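Local coordinates for metallo-carboxypeptidase (Pseudomonas aeruginosa, PDB 4A39), which probably acts as a zinc-dependent carboxypeptidase of the M14 family, a bacterial model for the cytosolic carboxypeptidases of mammals, at residues 20-25 / 51-56; 86-91 / 118-123; 171-176 / 210-215; 203-208 / 375-380. One frame throughout, in Å; residues are numbered along the deposited sequence.

Contact 1: 20-25 / 51-56; sequences FDSGNI and WFHFKV
Two imidazole contacts and an indole N-H fix the turn Phe20 to Gly23 against strand 53-56 and Trp51 just ahead of it. His53 ND1 donates to Ser22 OG at 2.9 Å, with the oxygen lying in the imidazole plane, while Phe20 CE1 sits 3.6 Å above the centre of one face of the His53 ring. The phenyl thus meets the imidazole edge-to-face, planes at 65°. Lys55, extended beyond CG, crosses the phenyl obliquely: CG touches Phe20 CE2 at 3.4 Å, CE lies over one face, and NZ makes a cation-pi contact 4.8 Å from the Phe20 ring centroid. Trp51 NE1 points almost straight at Ser22 O (2.9 Å, 172°), in the indole plane. Behind these groups, the turn, of type II, aims the serine, whose OG also gives a very short bond to Asp21 O (2.5 Å). Asn24 and His53 then form a single antiparallel hydrogen-bonded pair, and Ile25 CG2 packs on Phe54 CB. Asn24 side-chain bonds to Arg41 and Gly228 position the turn's exit; the indole stacks on His184. With Ser22 OG giving its proton to Asp21 O, ND1 should carry a hydrogen, so the imidazole is probably either the ND1-H tautomer or charged.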
loop_
_atom_site.group_PDB
_atom_site.type_symbol
_atom_site.label_atom_id
_atom_site.label_comp_id
_atom_site.label_asym_id
_atom_site.label_seq_id
_atom_site.Cartn_x
_atom_site.Cartn_y
_atom_site.Cartn_z
ATOM N N PHE A 20 14.829 -5.452 12.880
ATOM C CA PHE A 20 13.752 -4.593 13.355
ATOM C C PHE A 20 12.520 -4.699 12.457
ATOM O O PHE A 20 12.554 -5.342 11.406
ATOM C CB PHE A 20 14.232 -3.135 13.435
ATOM C CG PHE A 20 14.966 -2.662 12.210
ATOM C CD1 PHE A 20 14.281 -2.383 11.029
ATOM C CD2 PHE A 20 16.350 -2.507 12.234
ATOM C CE1 PHE A 20 14.967 -1.956 9.890
ATOM C CE2 PHE A 20 17.045 -2.081 11.102
ATOM C CZ PHE A 20 16.352 -1.805 9.928
ATOM N N ASP A 21 11.435 -4.063 12.890
ATOM C CA ASP A 21 10.164 -4.068 12.167
ATOM C C ASP A 21 10.330 -3.726 10.682
ATOM O O ASP A 21 10.798 -2.641 10.341
ATOM C CB ASP A 21 9.213 -3.065 12.826
ATOM C CG ASP A 21 7.802 -3.137 12.275
ATOM O OD1 ASP A 21 7.644 -3.289 11.047
ATOM O OD2 ASP A 21 6.849 -3.023 13.076
ATOM N N SER A 22 9.932 -4.663 9.819
ATOM C CA SER A 22 9.997 -4.535 8.356
ATOM C C SER A 22 11.408 -4.556 7.785
ATOM O O SER A 22 11.618 -4.263 6.606
ATOM C CB SER A 22 9.266 -3.272 7.867
ATOM O OG SER A 22 10.030 -2.093 8.051
ATOM N N GLY A 23 12.378 -4.908 8.618
ATOM C CA GLY A 23 13.744 -4.971 8.137
ATOM C C GLY A 23 13.944 -6.098 7.136
ATOM O O GLY A 23 13.331 -7.161 7.247
ATOM N N ASN A 24 14.787 -5.857 6.140
ATOM C CA ASN A 24 15.096 -6.872 5.139
ATOM C C ASN A 24 16.410 -6.602 4.421
ATOM O O ASN A 24 16.534 -5.641 3.652
ATOM C CB ASN A 24 13.984 -6.989 4.087
ATOM C CG ASN A 24 14.269 -8.082 3.059
ATOM O OD1 ASN A 24 15.405 -8.244 2.611
ATOM N ND2 ASN A 24 13.237 -8.824 2.674
ATOM N N ILE A 25 17.392 -7.458 4.687
ATOM C CA ILE A 25 18.695 -7.374 4.038
ATOM C C ILE A 25 19.615 -8.463 4.575
ATOM O O ILE A 25 19.454 -8.926 5.707
ATOM C CB ILE A 25 19.380 -5.997 4.267
ATOM C CG1 ILE A 25 20.312 -5.678 3.093
ATOM C CG2 ILE A 25 20.206 -6.010 5.544
ATOM C CD1 ILE A 25 19.581 -5.376 1.808
ATOM N N TRP A 51 11.338 -5.744 -1.728
ATOM C CA TRP A 51 11.400 -4.815 -0.603
ATOM C C TRP A 51 12.672 -5.025 0.213
ATOM O O TRP A 51 13.079 -6.157 0.464
ATOM C CB TRP A 51 10.166 -4.994 0.305
ATOM C CG TRP A 51 10.300 -4.336 1.657
ATOM C CD1 TRP A 51 10.812 -4.896 2.797
ATOM C CD2 TRP A 51 9.980 -2.977 1.987
ATOM N NE1 TRP A 51 10.833 -3.968 3.812
ATOM C CE2 TRP A 51 10.331 -2.781 3.342
ATOM C CE3 TRP A 51 9.436 -1.902 1.268
ATOM C CZ2 TRP A 51 10.155 -1.553 3.994
ATOM C CZ3 TRP A 51 9.262 -0.679 1.917
ATOM C CH2 TRP A 51 9.621 -0.518 3.267
ATOM N N PHE A 52 13.311 -3.924 0.595
ATOM C CA PHE A 52 14.516 -3.971 1.416
ATOM C C PHE A 52 14.420 -2.824 2.409
ATOM O O PHE A 52 13.729 -1.837 2.160
ATOM C CB PHE A 52 15.785 -3.844 0.551
ATOM C CG PHE A 52 15.892 -2.547 -0.208
ATOM C CD1 PHE A 52 16.455 -1.418 0.380
ATOM C CD2 PHE A 52 15.449 -2.465 -1.525
ATOM C CE1 PHE A 52 16.577 -0.224 -0.334
ATOM C CE2 PHE A 52 15.563 -1.282 -2.250
ATOM C CZ PHE A 52 16.129 -0.155 -1.652
ATOM N N HIS A 53 15.096 -2.970 3.543
ATOM C CA HIS A 53 15.085 -1.956 4.590
ATOM C C HIS A 53 16.200 -2.307 5.568
ATOM O O HIS A 53 16.166 -3.355 6.207
ATOM C CB HIS A 53 13.722 -1.966 5.301
ATOM C CG HIS A 53 13.574 -0.922 6.366
ATOM N ND1 HIS A 53 12.488 -0.881 7.213
ATOM C CD2 HIS A 53 14.369 0.116 6.723
ATOM C CE1 HIS A 53 12.618 0.136 8.047
ATOM N NE2 HIS A 53 13.751 0.758 7.771
ATOM N N PHE A 54 17.196 -1.435 5.677
ATOM C CA PHE A 54 18.308 -1.684 6.582
ATOM C C PHE A 54 18.898 -0.409 7.156
ATOM O O PHE A 54 18.666 0.688 6.644
ATOM C CB PHE A 54 19.422 -2.486 5.886
ATOM C CG PHE A 54 19.999 -1.814 4.668
ATOM C CD1 PHE A 54 19.415 -1.991 3.417
ATOM C CD2 PHE A 54 21.135 -1.008 4.771
ATOM C CE1 PHE A 54 19.955 -1.379 2.283
ATOM C CE2 PHE A 54 21.681 -0.391 3.643
ATOM C CZ PHE A 54 21.089 -0.579 2.396
ATOM N N LYS A 55 19.660 -0.564 8.233
ATOM C CA LYS A 55 20.302 0.566 8.889
ATOM C C LYS A 55 21.818 0.422 8.821
ATOM O O LYS A 55 22.355 -0.682 8.931
ATOM C CB LYS A 55 19.875 0.651 10.361
ATOM C CG LYS A 55 18.404 0.961 10.582
ATOM C CD LYS A 55 18.121 1.197 12.061
ATOM C CE LYS A 55 16.638 1.382 12.324
ATOM N NZ LYS A 55 16.357 1.614 13.771
ATOM N N VAL A 56 22.501 1.545 8.619
ATOM C CA VAL A 56 23.961 1.556 8.569
ATOM C C VAL A 56 24.431 2.419 9.737
ATOM O O VAL A 56 23.903 3.505 9.961
ATOM C CB VAL A 56 24.489 2.170 7.250
ATOM C CG1 VAL A 56 26.001 1.996 7.161
ATOM C CG2 VAL A 56 23.816 1.508 6.056
#

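Contact 2: 86-91 / 118-123; sequences AVASYD and VRFAYF
Phe120 and Tyr90 both swing CG anti to their own carbonyl carbon (chi1 -69° and -66°), while Val118 sets CG2 anti to its backbone N. Phe120 CD1 thereby reaches the methyl of Ala88 at 3.6 Å, and Val118 CG2 touches Tyr90 CD1 at 3.8 Å, the valine crossing the tyrosine obliquely. That same CG2 presses on Ser89 O at 3.2 Å. On the face away from Ala88 and Phe120, Arg119 bends sharply at chi2 (103°), laying CD 3.5 Å from Ser89 O. The backbones form an antiparallel ladder: Val87 with Ala121 and Ser89 with Arg119 are hydrogen-bonded pairs, and Ala88 with Phe120 is the non-hydrogen-bonded pair between them. Arg119 N to Ser89 O is the shortest rung at 2.8 Å, whereas Val87 N to Ala121 O stretches to 3.3 Å. Beside the close middle pair, Ala88 CA makes a C-H...O contact to Arg119 O at 3.0 Å. Beyond the ladder, Ser89 OG bonds to Gly92 N and Tyr90 OH to Glu114 N. In the sheet of the N-terminal domain, strand 118-121 runs between 53-57 and 87-89; strand 96-103 flanks 87-89, and Leu111 of strand 106-111 packs on Tyr90, Val118 and Phe120.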
loop_
_atom_site.group_PDB
_atom_site.type_symbol
_atom_site.label_atom_id
_atom_site.label_comp_id
_atom_site.label_asym_id
_atom_site.label_seq_id
_atom_site.Cartn_x
_atom_site.Cartn_y
_atom_site.Cartn_z
ATOM N N ALA A 86 16.542 4.697 -4.754
ATOM C CA ALA A 86 16.367 4.244 -3.375
ATOM C C ALA A 86 16.066 5.404 -2.431
ATOM O O ALA A 86 16.455 6.540 -2.692
ATOM C CB ALA A 86 17.620 3.517 -2.905
ATOM N N VAL A 87 15.381 5.104 -1.329
ATOM C CA VAL A 87 15.031 6.119 -0.346
ATOM C C VAL A 87 15.908 5.944 0.892
ATOM O O VAL A 87 16.266 4.823 1.260
ATOM C CB VAL A 87 13.545 6.004 0.064
ATOM C CG1 VAL A 87 13.062 7.316 0.639
ATOM C CG2 VAL A 87 12.701 5.598 -1.138
ATOM N N ALA A 88 16.250 7.056 1.534
ATOM C CA ALA A 88 17.096 7.023 2.721
ATOM C C ALA A 88 16.618 8.028 3.759
ATOM O O ALA A 88 15.826 8.919 3.455
ATOM C CB ALA A 88 18.538 7.323 2.336
ATOM N N SER A 89 17.103 7.877 4.988
ATOM C CA SER A 89 16.742 8.786 6.069
ATOM C C SER A 89 17.739 8.709 7.215
ATOM O O SER A 89 18.174 7.625 7.593
ATOM C CB SER A 89 15.351 8.456 6.603
ATOM O OG SER A 89 15.041 9.282 7.712
ATOM N N TYR A 90 18.096 9.862 7.768
ATOM C CA TYR A 90 19.028 9.895 8.888
ATOM C C TYR A 90 18.283 9.686 10.201
ATOM O O TYR A 90 18.821 9.086 11.133
ATOM C CB TYR A 90 19.751 11.245 8.966
ATOM C CG TYR A 90 20.685 11.544 7.822
ATOM C CD1 TYR A 90 21.804 10.750 7.580
ATOM C CD2 TYR A 90 20.453 12.634 6.980
ATOM C CE1 TYR A 90 22.672 11.035 6.525
ATOM C CE2 TYR A 90 21.311 12.926 5.925
ATOM C CZ TYR A 90 22.418 12.125 5.703
ATOM O OH TYR A 90 23.275 12.414 4.661
ATOM N N ASP A 91 17.042 10.170 10.261
ATOM C CA ASP A 91 16.251 10.088 11.486
ATOM C C ASP A 91 15.024 9.186 11.491
ATOM O O ASP A 91 14.480 8.891 12.555
ATOM C CB ASP A 91 15.818 11.498 11.915
ATOM C CG ASP A 91 15.076 12.248 10.822
ATOM O OD1 ASP A 91 14.618 11.608 9.854
ATOM O OD2 ASP A 91 14.937 13.484 10.937
ATOM N N VAL A 118 22.490 6.041 8.935
ATOM C CA VAL A 118 21.421 6.294 7.984
ATOM C C VAL A 118 20.669 5.001 7.687
ATOM O O VAL A 118 21.211 3.906 7.842
ATOM C CB VAL A 118 22.000 6.862 6.661
ATOM C CG1 VAL A 118 22.737 5.769 5.897
ATOM C CG2 VAL A 118 20.894 7.465 5.830
ATOM N N ARG A 119 19.409 5.129 7.282
ATOM C CA ARG A 119 18.594 3.973 6.936
ATOM C C ARG A 119 18.215 4.058 5.458
ATOM O O ARG A 119 18.060 5.153 4.922
ATOM C CB ARG A 119 17.301 3.934 7.767
ATOM C CG ARG A 119 17.481 3.878 9.278
ATOM C CD ARG A 119 17.226 5.231 9.945
ATOM N NE ARG A 119 17.409 5.138 11.390
ATOM C CZ ARG A 119 16.534 4.588 12.223
ATOM N NH1 ARG A 119 15.394 4.089 11.761
ATOM N NH2 ARG A 119 16.818 4.508 13.516
ATOM N N PHE A 120 18.097 2.904 4.804
ATOM C CA PHE A 120 17.678 2.841 3.405
ATOM C C PHE A 120 16.489 1.896 3.327
ATOM O O PHE A 120 16.421 0.909 4.068
ATOM C CB PHE A 120 18.788 2.300 2.491
ATOM C CG PHE A 120 19.957 3.222 2.331
ATOM C CD1 PHE A 120 19.960 4.182 1.326
ATOM C CD2 PHE A 120 21.064 3.120 3.166
ATOM C CE1 PHE A 120 21.047 5.024 1.149
ATOM C CE2 PHE A 120 22.160 3.957 2.996
ATOM C CZ PHE A 120 22.150 4.911 1.984
ATOM N N ALA A 121 15.546 2.206 2.443
ATOM C CA ALA A 121 14.373 1.358 2.268
ATOM C C ALA A 121 13.829 1.490 0.853
ATOM O O ALA A 121 14.155 2.441 0.143
ATOM C CB ALA A 121 13.291 1.719 3.283
ATOM N N TYR A 122 13.001 0.533 0.450
ATOM C CA TYR A 122 12.423 0.539 -0.891
ATOM C C TYR A 122 11.348 1.622 -0.985
ATOM O O TYR A 122 11.075 2.155 -2.067
ATOM C CB TYR A 122 11.860 -0.851 -1.211
ATOM C CG TYR A 122 11.429 -1.064 -2.648
ATOM C CD1 TYR A 122 12.128 -0.477 -3.711
ATOM C CD2 TYR A 122 10.343 -1.884 -2.948
ATOM C CE1 TYR A 122 11.751 -0.701 -5.036
ATOM C CE2 TYR A 122 9.958 -2.115 -4.267
ATOM C CZ TYR A 122 10.663 -1.522 -5.305
ATOM O OH TYR A 122 10.277 -1.747 -6.611
ATOM N N PHE A 123 10.739 1.932 0.154
ATOM C CA PHE A 123 9.734 2.992 0.259
ATOM C C PHE A 123 9.680 3.402 1.729
ATOM O O PHE A 123 10.076 2.630 2.600
ATOM C CB PHE A 123 8.341 2.517 -0.182
ATOM C CG PHE A 123 7.372 3.648 -0.426
ATOM C CD1 PHE A 123 7.381 4.336 -1.636
ATOM C CD2 PHE A 123 6.484 4.053 0.568
ATOM C CE1 PHE A 123 6.520 5.412 -1.849
ATOM C CE2 PHE A 123 5.618 5.129 0.363
ATOM C CZ PHE A 123 5.639 5.808 -0.847
#

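Contact 3: 171-176 / 210-215; sequences LKLWVI and EKADLY
Leu173 O is gripped by one strong N-H: Tyr215 N lies 2.8 Å from Leu173 O, the bond nearly straight at 176° and arriving 31° above the carbonyl plane, with Leu214 CA adding a C-H...O contact to the same oxygen at 3.4 Å. Four more backbone bonds complete the parallel register. Leu171 N binds Lys211 O, just ahead of strand 212-215; Asp213 N binds Leu171 O, Leu173 N binds Asp213 O, and Val175 N binds Tyr215 O, lying nearly on the line of its C=O bond. On the face with Lys172 and Trp174, Tyr215 carries the side-chain contact. Its CB stands 3.5 Å above the centre of the Trp174 indole, and the phenol ring follows as an offset stack on the five-membered ring, centroids 4.6 Å apart and planes at 14°. Lys172 runs alongside the phenol, CG meeting Tyr215 CE1 at 3.6 Å, before bends at chi2 and chi3 carry NZ off to Asp267. Strands 171-177 and 212-217 are parallel neighbours in the mixed sheet of the zinc carboxypeptidase domain, joined through helices 185-196 and 203-211 in a crossover connection. The opposite face is aliphatic: Ala212 CB touches both Leu171 CB and Leu173 CG, and Leu173 CD1 meets Leu214 CD2 at 3.8 Å. Outside partners hold the polar ends on the aromatic face, with Trp174 NE1 bonded to Gly265 O, Tyr215 OH to Arg162, and Asp213 OD2 in a salt bridge to Arg164.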
loop_
_atom_site.group_PDB
_atom_site.type_symbol
_atom_site.label_atom_id
_atom_site.label_comp_id
_atom_site.label_asym_id
_atom_site.label_seq_id
_atom_site.Cartn_x
_atom_site.Cartn_y
_atom_site.Cartn_z
ATOM N N LEU A 171 -25.410 3.157 2.937
ATOM C CA LEU A 171 -24.311 2.675 2.105
ATOM C C LEU A 171 -23.115 2.221 2.933
ATOM O O LEU A 171 -22.840 2.778 3.993
ATOM C CB LEU A 171 -23.875 3.770 1.125
ATOM C CG LEU A 171 -24.941 4.236 0.127
ATOM C CD1 LEU A 171 -24.389 5.360 -0.729
ATOM C CD2 LEU A 171 -25.379 3.067 -0.744
ATOM N N LYS A 172 -22.414 1.201 2.444
ATOM C CA LYS A 172 -21.231 0.665 3.119
ATOM C C LYS A 172 -20.048 0.794 2.173
ATOM O O LYS A 172 -19.982 0.098 1.161
ATOM C CB LYS A 172 -21.424 -0.813 3.476
ATOM C CG LYS A 172 -22.555 -1.090 4.447
ATOM C CD LYS A 172 -23.908 -0.826 3.824
ATOM C CE LYS A 172 -24.319 -1.938 2.881
ATOM N NZ LYS A 172 -25.697 -1.688 2.364
ATOM N N LEU A 173 -19.118 1.686 2.502
ATOM C CA LEU A 173 -17.949 1.910 1.655
ATOM C C LEU A 173 -16.716 1.259 2.277
ATOM O O LEU A 173 -16.251 1.678 3.341
ATOM C CB LEU A 173 -17.719 3.411 1.480
ATOM C CG LEU A 173 -18.959 4.262 1.190
ATOM C CD1 LEU A 173 -18.508 5.682 0.904
ATOM C CD2 LEU A 173 -19.746 3.703 0.014
ATOM N N TRP A 174 -16.192 0.242 1.599
ATOM C CA TRP A 174 -15.032 -0.494 2.085
ATOM C C TRP A 174 -13.695 -0.117 1.468
ATOM O O TRP A 174 -13.568 0.028 0.246
ATOM C CB TRP A 174 -15.238 -1.994 1.870
ATOM C CG TRP A 174 -16.332 -2.600 2.685
ATOM C CD1 TRP A 174 -17.677 -2.375 2.569
ATOM C CD2 TRP A 174 -16.175 -3.565 3.730
ATOM N NE1 TRP A 174 -18.367 -3.145 3.480
ATOM C CE2 TRP A 174 -17.468 -3.886 4.204
ATOM C CE3 TRP A 174 -15.063 -4.191 4.313
ATOM C CZ2 TRP A 174 -17.681 -4.808 5.234
ATOM C CZ3 TRP A 174 -15.274 -5.109 5.339
ATOM C CH2 TRP A 174 -16.576 -5.409 5.788
ATOM N N VAL A 175 -12.694 0.011 2.331
ATOM C CA VAL A 175 -11.335 0.316 1.902
ATOM C C VAL A 175 -10.377 -0.537 2.727
ATOM O O VAL A 175 -10.361 -0.433 3.958
ATOM C CB VAL A 175 -10.983 1.795 2.140
ATOM C CG1 VAL A 175 -9.588 2.085 1.605
ATOM C CG2 VAL A 175 -12.009 2.685 1.460
ATOM N N ILE A 176 -9.611 -1.397 2.056
ATOM C CA ILE A 176 -8.633 -2.240 2.741
ATOM C C ILE A 176 -7.255 -1.961 2.144
ATOM O O ILE A 176 -7.136 -1.585 0.969
ATOM C CB ILE A 176 -8.976 -3.750 2.627
ATOM C CG1 ILE A 176 -8.787 -4.242 1.195
ATOM C CG2 ILE A 176 -10.415 -3.987 3.089
ATOM C CD1 ILE A 176 -8.999 -5.731 1.045
ATOM N N GLU A 210 -23.590 11.316 5.907
ATOM C CA GLU A 210 -25.020 11.379 6.183
ATOM C C GLU A 210 -25.672 10.238 5.408
ATOM O O GLU A 210 -26.769 9.788 5.745
ATOM C CB GLU A 210 -25.622 12.713 5.722
ATOM C CG GLU A 210 -25.308 13.903 6.614
ATOM C CD GLU A 210 -25.994 15.179 6.149
ATOM O OE1 GLU A 210 -25.771 15.594 4.991
ATOM O OE2 GLU A 210 -26.757 15.770 6.943
ATOM N N LYS A 211 -24.977 9.764 4.377
ATOM C CA LYS A 211 -25.495 8.698 3.532
ATOM C C LYS A 211 -24.671 7.415 3.535
ATOM O O LYS A 211 -25.133 6.382 3.058
ATOM C CB LYS A 211 -25.625 9.211 2.099
ATOM C CG LYS A 211 -26.488 10.455 1.997
ATOM C CD LYS A 211 -26.465 11.068 0.610
ATOM C CE LYS A 211 -27.352 12.304 0.569
ATOM N NZ LYS A 211 -27.411 12.908 -0.788
ATOM N N ALA A 212 -23.460 7.466 4.079
ATOM C CA ALA A 212 -22.625 6.274 4.088
ATOM C C ALA A 212 -21.748 6.099 5.316
ATOM O O ALA A 212 -21.426 7.060 6.011
ATOM C CB ALA A 212 -21.751 6.261 2.840
ATOM N N ASP A 213 -21.386 4.844 5.575
ATOM C CA ASP A 213 -20.496 4.486 6.673
ATOM C C ASP A 213 -19.231 3.962 6.006
ATOM O O ASP A 213 -19.291 3.395 4.912
ATOM C CB ASP A 213 -21.069 3.360 7.536
ATOM C CG ASP A 213 -22.296 3.772 8.317
ATOM O OD1 ASP A 213 -22.519 4.983 8.503
ATOM O OD2 ASP A 213 -23.030 2.865 8.764
ATOM N N LEU A 214 -18.088 4.144 6.655
ATOM C CA LEU A 214 -16.840 3.648 6.094
ATOM C C LEU A 214 -16.377 2.420 6.864
ATOM O O LEU A 214 -16.404 2.404 8.095
ATOM C CB LEU A 214 -15.757 4.725 6.159
ATOM C CG LEU A 214 -16.122 6.095 5.585
ATOM C CD1 LEU A 214 -14.925 7.016 5.724
ATOM C CD2 LEU A 214 -16.543 5.971 4.127
ATOM N N TYR A 215 -15.987 1.385 6.122
ATOM C CA TYR A 215 -15.475 0.139 6.692
ATOM C C TYR A 215 -14.013 0.121 6.253
ATOM O O TYR A 215 -13.710 -0.041 5.067
ATOM C CB TYR A 215 -16.240 -1.057 6.125
ATOM C CG TYR A 215 -17.658 -1.168 6.653
ATOM C CD1 TYR A 215 -18.645 -0.269 6.250
ATOM C CD2 TYR A 215 -18.005 -2.160 7.566
ATOM C CE1 TYR A 215 -19.947 -0.357 6.744
ATOM C CE2 TYR A 215 -19.308 -2.259 8.067
ATOM C CZ TYR A 215 -20.269 -1.356 7.649
ATOM O OH TYR A 215 -21.561 -1.460 8.122
#

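Contact 4: 203-208 / 375-380; sequences TEMQRL and DVLSTL
Met205 and Leu208 make the tight, buried half of this helix pair, and Glu204 the partly exposed half. Met205, bent at chi2 (-55°) and chi3, crosses Leu377 at about a right angle and lays its terminal CE 3.4 Å from Leu377 O and 3.7 Å from Leu377 CB. The methyl therefore rests on the backbone of helix 366-383 as well as on a side chain. One turn on, Leu208 places CG anti to its backbone N, so that its two methyls fork over the other helix: CD1 comes 3.7 Å from Leu380 O, while CD2 reaches Leu380 CB at 4.1 Å and lies at a slacker 4.5 Å from Leu377 CD2. Helices 203-211 and 366-383 belong to the helical layers that pack against the mixed sheet of the zinc carboxypeptidase fold, as in other M14 enzymes, and here the short segments cross at 50° with axes 9.4 Å apart at closest approach. Leu380 continues inward onto Leu268 of strand 268-275, and Leu377 packs on Leu193 of helix 185-196. On the Glu204 side, contact narrows to a single polar touch. Glu204, extended beyond CG, brings only its carboxylate across: Ser378 OG donates to the syn lone pair of OE1 at 2.7 Å. Arg196 joins both partners of this partly exposed edge, its NH2 forming a salt bridge with Glu204 OE1 and its NH1 bonding to Ser378 OG; its charge probably helps keep the glutamate ionised.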
loop_
_atom_site.group_PDB
_atom_site.type_symbol
_atom_site.label_atom_id
_atom_site.label_comp_id
_atom_site.label_asym_id
_atom_site.label_seq_id
_atom_site.Cartn_x
_atom_site.Cartn_y
_atom_site.Cartn_z
ATOM N N THR A 203 -17.373 19.966 5.473
ATOM C CA THR A 203 -18.651 19.858 4.782
ATOM C C THR A 203 -18.773 18.647 3.854
ATOM O O THR A 203 -19.826 18.010 3.803
ATOM C CB THR A 203 -18.935 21.134 3.980
ATOM O OG1 THR A 203 -18.927 22.250 4.873
ATOM C CG2 THR A 203 -20.291 21.050 3.299
ATOM N N GLU A 204 -17.705 18.329 3.127
ATOM C CA GLU A 204 -17.742 17.184 2.216
ATOM C C GLU A 204 -17.954 15.871 2.957
ATOM O O GLU A 204 -18.668 14.992 2.482
ATOM C CB GLU A 204 -16.452 17.081 1.404
ATOM C CG GLU A 204 -16.185 18.256 0.479
ATOM C CD GLU A 204 -15.103 17.944 -0.533
ATOM O OE1 GLU A 204 -14.075 17.356 -0.138
ATOM O OE2 GLU A 204 -15.280 18.286 -1.721
ATOM N N MET A 205 -17.320 15.731 4.120
ATOM C CA MET A 205 -17.450 14.509 4.907
ATOM C C MET A 205 -18.795 14.440 5.626
ATOM O O MET A 205 -19.290 13.362 5.935
ATOM C CB MET A 205 -16.303 14.393 5.911
ATOM C CG MET A 205 -14.944 14.095 5.278
ATOM S SD MET A 205 -14.941 12.621 4.225
ATOM C CE MET A 205 -15.157 13.350 2.600
ATOM N N GLN A 206 -19.386 15.600 5.887
ATOM C CA GLN A 206 -20.677 15.642 6.558
ATOM C C GLN A 206 -21.697 15.104 5.560
ATOM O O GLN A 206 -22.564 14.301 5.909
ATOM C CB GLN A 206 -21.001 17.087 6.957
ATOM C CG GLN A 206 -22.079 17.250 8.021
ATOM C CD GLN A 206 -22.138 18.665 8.572
ATOM O OE1 GLN A 206 -21.455 19.575 8.070
ATOM N NE2 GLN A 206 -22.955 18.862 9.614
ATOM N N ARG A 207 -21.565 15.535 4.308
ATOM C CA ARG A 207 -22.465 15.100 3.249
ATOM C C ARG A 207 -22.290 13.608 2.991
ATOM O O ARG A 207 -23.266 12.872 2.863
ATOM C CB ARG A 207 -22.188 15.869 1.956
ATOM C CG ARG A 207 -22.413 17.373 2.040
ATOM C CD ARG A 207 -22.252 18.006 0.662
ATOM N NE ARG A 207 -22.376 19.462 0.685
ATOM C CZ ARG A 207 -22.342 20.231 -0.400
ATOM N NH1 ARG A 207 -22.191 19.682 -1.599
ATOM N NH2 ARG A 207 -22.460 21.549 -0.288
ATOM N N LEU A 208 -21.039 13.166 2.919
ATOM C CA LEU A 208 -20.748 11.761 2.664
ATOM C C LEU A 208 -21.234 10.831 3.770
ATOM O O LEU A 208 -21.845 9.800 3.498
ATOM C CB LEU A 208 -19.243 11.561 2.460
ATOM C CG LEU A 208 -18.754 10.117 2.286
ATOM C CD1 LEU A 208 -19.480 9.455 1.124
ATOM C CD2 LEU A 208 -17.252 10.113 2.047
ATOM N N ASP A 375 -7.971 12.881 -0.934
ATOM C CA ASP A 375 -8.625 13.273 -2.177
ATOM C C ASP A 375 -9.620 12.209 -2.621
ATOM O O ASP A 375 -10.612 12.512 -3.285
ATOM C CB ASP A 375 -7.596 13.545 -3.282
ATOM C CG ASP A 375 -6.769 14.792 -3.012
ATOM O OD1 ASP A 375 -7.308 15.744 -2.400
ATOM O OD2 ASP A 375 -5.592 14.834 -3.423
ATOM N N VAL A 376 -9.357 10.960 -2.254
ATOM C CA VAL A 376 -10.276 9.884 -2.595
ATOM C C VAL A 376 -11.572 10.106 -1.814
ATOM O O VAL A 376 -12.667 9.872 -2.328
ATOM C CB VAL A 376 -9.676 8.500 -2.246
ATOM C CG1 VAL A 376 -10.773 7.442 -2.214
ATOM C CG2 VAL A 376 -8.626 8.116 -3.284
ATOM N N LEU A 377 -11.453 10.563 -0.571
ATOM C CA LEU A 377 -12.635 10.824 0.240
ATOM C C LEU A 377 -13.475 11.907 -0.427
ATOM O O LEU A 377 -14.701 11.822 -0.440
ATOM C CB LEU A 377 -12.244 11.250 1.659
ATOM C CG LEU A 377 -11.812 10.113 2.590
ATOM C CD1 LEU A 377 -11.382 10.673 3.938
ATOM C CD2 LEU A 377 -12.968 9.141 2.767
ATOM N N SER A 378 -12.813 12.917 -0.985
ATOM C CA SER A 378 -13.524 13.993 -1.670
ATOM C C SER A 378 -14.281 13.426 -2.866
ATOM O O SER A 378 -15.415 13.822 -3.140
ATOM C CB SER A 378 -12.550 15.072 -2.153
ATOM O OG SER A 378 -12.051 15.838 -1.070
ATOM N N THR A 379 -13.645 12.496 -3.574
ATOM C CA THR A 379 -14.254 11.871 -4.742
ATOM C C THR A 379 -15.486 11.060 -4.349
ATOM O O THR A 379 -16.517 11.116 -5.023
ATOM C CB THR A 379 -13.236 10.963 -5.472
ATOM O OG1 THR A 379 -12.146 11.768 -5.944
ATOM C CG2 THR A 379 -13.890 10.256 -6.658
ATOM N N LEU A 380 -15.385 10.312 -3.255
ATOM C CA LEU A 380 -16.512 9.507 -2.796
ATOM C C LEU A 380 -17.687 10.383 -2.373
ATOM O O LEU A 380 -18.848 9.989 -2.517
ATOM C CB LEU A 380 -16.094 8.609 -1.627
ATOM C CG LEU A 380 -15.033 7.544 -1.926
ATOM C CD1 LEU A 380 -14.754 6.744 -0.663
ATOM C CD2 LEU A 380 -15.509 6.628 -3.046
#

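In the fold
The four contacts fall into two pairs, one in each domain. Contacts 1 and 2 adjoin in the N-terminal sheet, where strands 53-57 and 118-121 are neighbours: Val56 N lies 2.8 Å from Val118 O and Phe54 O 2.9 Å from Phe120 N, both probable hydrogen bonds. Contacts 3 and 4, centres 11 Å apart, share helix 203-211, and Leu173 CD1 meets Leu208 CD1 at 3.9 Å. Between the pairs, centres are about 34 to 36 Å apart. The zinc lies about 11 Å from the side chains of Trp51 and Tyr122, and about 13 Å from that of Val175, while contact 4 lies away from the active site.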